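Cytokinesis protein 2 (Saccharomyces cerevisiae, PDB 4WPE) mediates the cytoskeletal rearrangements of cytokinesis in budding yeast, forming a ring that coincides with the septins and later acts with the medial actin ring. Local coordinates at the interface of chains A and B. Numbering follows the deposited sequence. Chains: chain A/B, Cytokinesis protein 2.

The interface of chains A and B. Residues chain A 89, 92, 248, 252, 255; chain B 47, 237-238, 241, 245.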
loop_
_atom_site.group_PDB
_atom_site.type_symbol
_atom_site.label_atom_id
_atom_site.label_comp_id
_atom_site.label_asym_id
_atom_site.label_seq_id
_atom_site.Cartn_x
_atom_site.Cartn_y
_atom_site.Cartn_z
ATOM N N GLU A 89 -10.178 -7.831 0.928
ATOM C CA GLU A 89 -9.108 -7.224 0.146
ATOM C C GLU A 89 -9.614 -6.221 -0.887
ATOM O O GLU A 89 -8.941 -5.232 -1.164
ATOM C CB GLU A 89 -8.277 -8.310 -0.544
ATOM C CG GLU A 89 -7.422 -9.133 0.412
ATOM C CD GLU A 89 -6.339 -8.310 1.089
ATOM O OE1 GLU A 89 -5.286 -8.077 0.459
ATOM O OE2 GLU A 89 -6.542 -7.893 2.250
ATOM N N ARG A 92 -10.209 -2.985 0.960
ATOM C CA ARG A 92 -8.979 -2.216 1.122
ATOM C C ARG A 92 -8.641 -1.480 -0.165
ATOM O O ARG A 92 -8.280 -0.303 -0.141
ATOM C CB ARG A 92 -7.810 -3.118 1.524
ATOM C CG ARG A 92 -7.959 -3.776 2.882
ATOM C CD ARG A 92 -6.613 -4.233 3.433
ATOM N NE ARG A 92 -5.897 -5.127 2.528
ATOM C CZ ARG A 92 -4.830 -4.779 1.812
ATOM N NH1 ARG A 92 -4.348 -3.545 1.887
ATOM N NH2 ARG A 92 -4.244 -5.666 1.020
ATOM N N GLU A 248 -9.027 -1.060 7.666
ATOM C CA GLU A 248 -8.257 -2.267 7.376
ATOM C C GLU A 248 -8.154 -3.167 8.600
ATOM O O GLU A 248 -8.090 -4.390 8.479
ATOM C CB GLU A 248 -6.860 -1.904 6.865
ATOM C CG GLU A 248 -6.869 -1.207 5.511
ATOM C CD GLU A 248 -5.479 -0.875 5.001
ATOM O OE1 GLU A 248 -4.863 0.090 5.510
ATOM O OE2 GLU A 248 -5.005 -1.575 4.083
HETATM N N MSE A 252 -9.663 -7.153 8.973
HETATM C CA MSE A 252 -8.843 -8.266 9.440
HETATM C C MSE A 252 -9.425 -8.853 10.721
HETATM O O MSE A 252 -9.149 -10.002 11.068
HETATM C CB MSE A 252 -7.395 -7.829 9.667
HETATM C CG MSE A 252 -6.685 -7.363 8.409
HETATM SE SE MSE A 252 -6.440 -8.803 7.122
HETATM C CE MSE A 252 -5.699 -7.781 5.632
ATOM N N LEU A 255 -11.912 -11.364 9.299
ATOM C CA LEU A 255 -11.225 -12.561 8.832
ATOM C C LEU A 255 -10.797 -13.436 10.001
ATOM O O LEU A 255 -10.971 -14.652 9.972
ATOM C CB LEU A 255 -10.010 -12.185 7.984
ATOM C CG LEU A 255 -9.259 -13.365 7.367
ATOM C CD1 LEU A 255 -10.217 -14.244 6.582
ATOM C CD2 LEU A 255 -8.126 -12.881 6.479
ATOM N N ARG B 47 0.438 -10.776 -3.721
ATOM C CA ARG B 47 0.294 -9.869 -2.590
ATOM C C ARG B 47 1.657 -9.521 -1.983
ATOM O O ARG B 47 1.900 -8.377 -1.600
ATOM C CB ARG B 47 -0.618 -10.493 -1.534
ATOM C CG ARG B 47 -0.690 -9.737 -0.228
ATOM C CD ARG B 47 -1.619 -8.549 -0.318
ATOM N NE ARG B 47 -2.377 -8.386 0.918
ATOM C CZ ARG B 47 -1.918 -7.765 1.998
ATOM N NH1 ARG B 47 -0.698 -7.250 1.997
ATOM N NH2 ARG B 47 -2.677 -7.664 3.082
ATOM N N PHE B 237 -1.456 -14.692 8.082
ATOM C CA PHE B 237 -1.708 -13.631 7.118
ATOM C C PHE B 237 -2.431 -12.455 7.773
ATOM O O PHE B 237 -1.974 -11.313 7.696
ATOM C CB PHE B 237 -2.523 -14.189 5.948
ATOM C CG PHE B 237 -3.081 -13.141 5.031
ATOM C CD1 PHE B 237 -2.268 -12.492 4.121
ATOM C CD2 PHE B 237 -4.434 -12.836 5.055
ATOM C CE1 PHE B 237 -2.789 -11.534 3.267
ATOM C CE2 PHE B 237 -4.964 -11.885 4.206
ATOM C CZ PHE B 237 -4.140 -11.231 3.310
ATOM N N ALA B 238 -3.549 -12.746 8.432
ATOM C CA ALA B 238 -4.383 -11.715 9.051
ATOM C C ALA B 238 -3.729 -11.070 10.272
ATOM O O ALA B 238 -4.156 -10.006 10.712
ATOM C CB ALA B 238 -5.738 -12.297 9.439
ATOM N N SER B 241 -0.648 -8.703 8.686
ATOM C CA SER B 241 -1.278 -7.517 8.128
ATOM C C SER B 241 -1.800 -6.629 9.250
ATOM O O SER B 241 -1.652 -5.408 9.210
ATOM C CB SER B 241 -2.410 -7.906 7.180
ATOM O OG SER B 241 -1.923 -8.686 6.101
ATOM N N TYR B 245 -1.328 -2.411 10.216
ATOM C CA TYR B 245 -2.435 -1.467 10.331
ATOM C C TYR B 245 -2.492 -0.838 11.722
ATOM O O TYR B 245 -2.815 0.339 11.868
ATOM C CB TYR B 245 -3.761 -2.164 10.011
ATOM C CG TYR B 245 -3.765 -2.901 8.685
ATOM C CD1 TYR B 245 -3.063 -2.411 7.591
ATOM C CD2 TYR B 245 -4.467 -4.094 8.530
ATOM C CE1 TYR B 245 -3.061 -3.083 6.378
ATOM C CE2 TYR B 245 -4.470 -4.774 7.322
ATOM C CZ TYR B 245 -3.766 -4.262 6.250
ATOM O OH TYR B 245 -3.763 -4.930 5.047
#
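The ring of B:Tyr245 is met by two side chains of chain A helix 170-259, A:Glu248 on a face and A:Met252 at the edge. A:Glu248 comes over one face, its CB methylene 3.6 Å from the ring centroid in a CH-pi contact, and its chain runs on, extended beyond CG, until the carboxylate lies near CE1 at that same ring. A:Met252, a selenomethionine, works at the rim instead: its CG lies in the ring plane, 3.6 Å from B:Tyr245 CE2. The chain then bends at chi2 (-66°), turning selenium toward B:Ala238 and B:Ser241 and bringing the methyl CE to 3.6 Å from B:Ser241 CB. About a turn further along the helix, A:Leu255 extends the apolar strip, with CD2 3.8 Å from B:Ala238 CB and at the edge of the B:Phe237 ring.

The phenol tip of B:Tyr245 ends under a charged cluster. Its OH lies 3.1 Å off the guanidinium plane of A:Arg92, toward the rim, a packing contact over the face. That guanidinium is held by its own chain: NE and NH2 grip A:Glu89 side-on, one oxygen each, with NH2 to OE1 nearly straight (166° at H), while NH1 reaches A:Glu248 OE2 at 3.0 Å. A:Glu89 OE1 also takes a salt-bridging hydrogen bond from B:Arg47 NE, 3.0 Å long and more bent (136°), arriving from the opposite face of the carboxylate. The two arginines thus meet tip to tip, and the shared glutamate is likely to offset their repulsion. An alanine in place of A:Arg92 would probably leave A:Glu248 without its mate, free A:Glu89 to turn away from B:Arg47, and open a gap above the tyrosine hydroxyl.

With its two-fold twin, this patch of greasy strip and ionic cap forms part of the helical interface that joins two chains into the elongated, curved F-BAR dimer, the form in which such domains engage membranes.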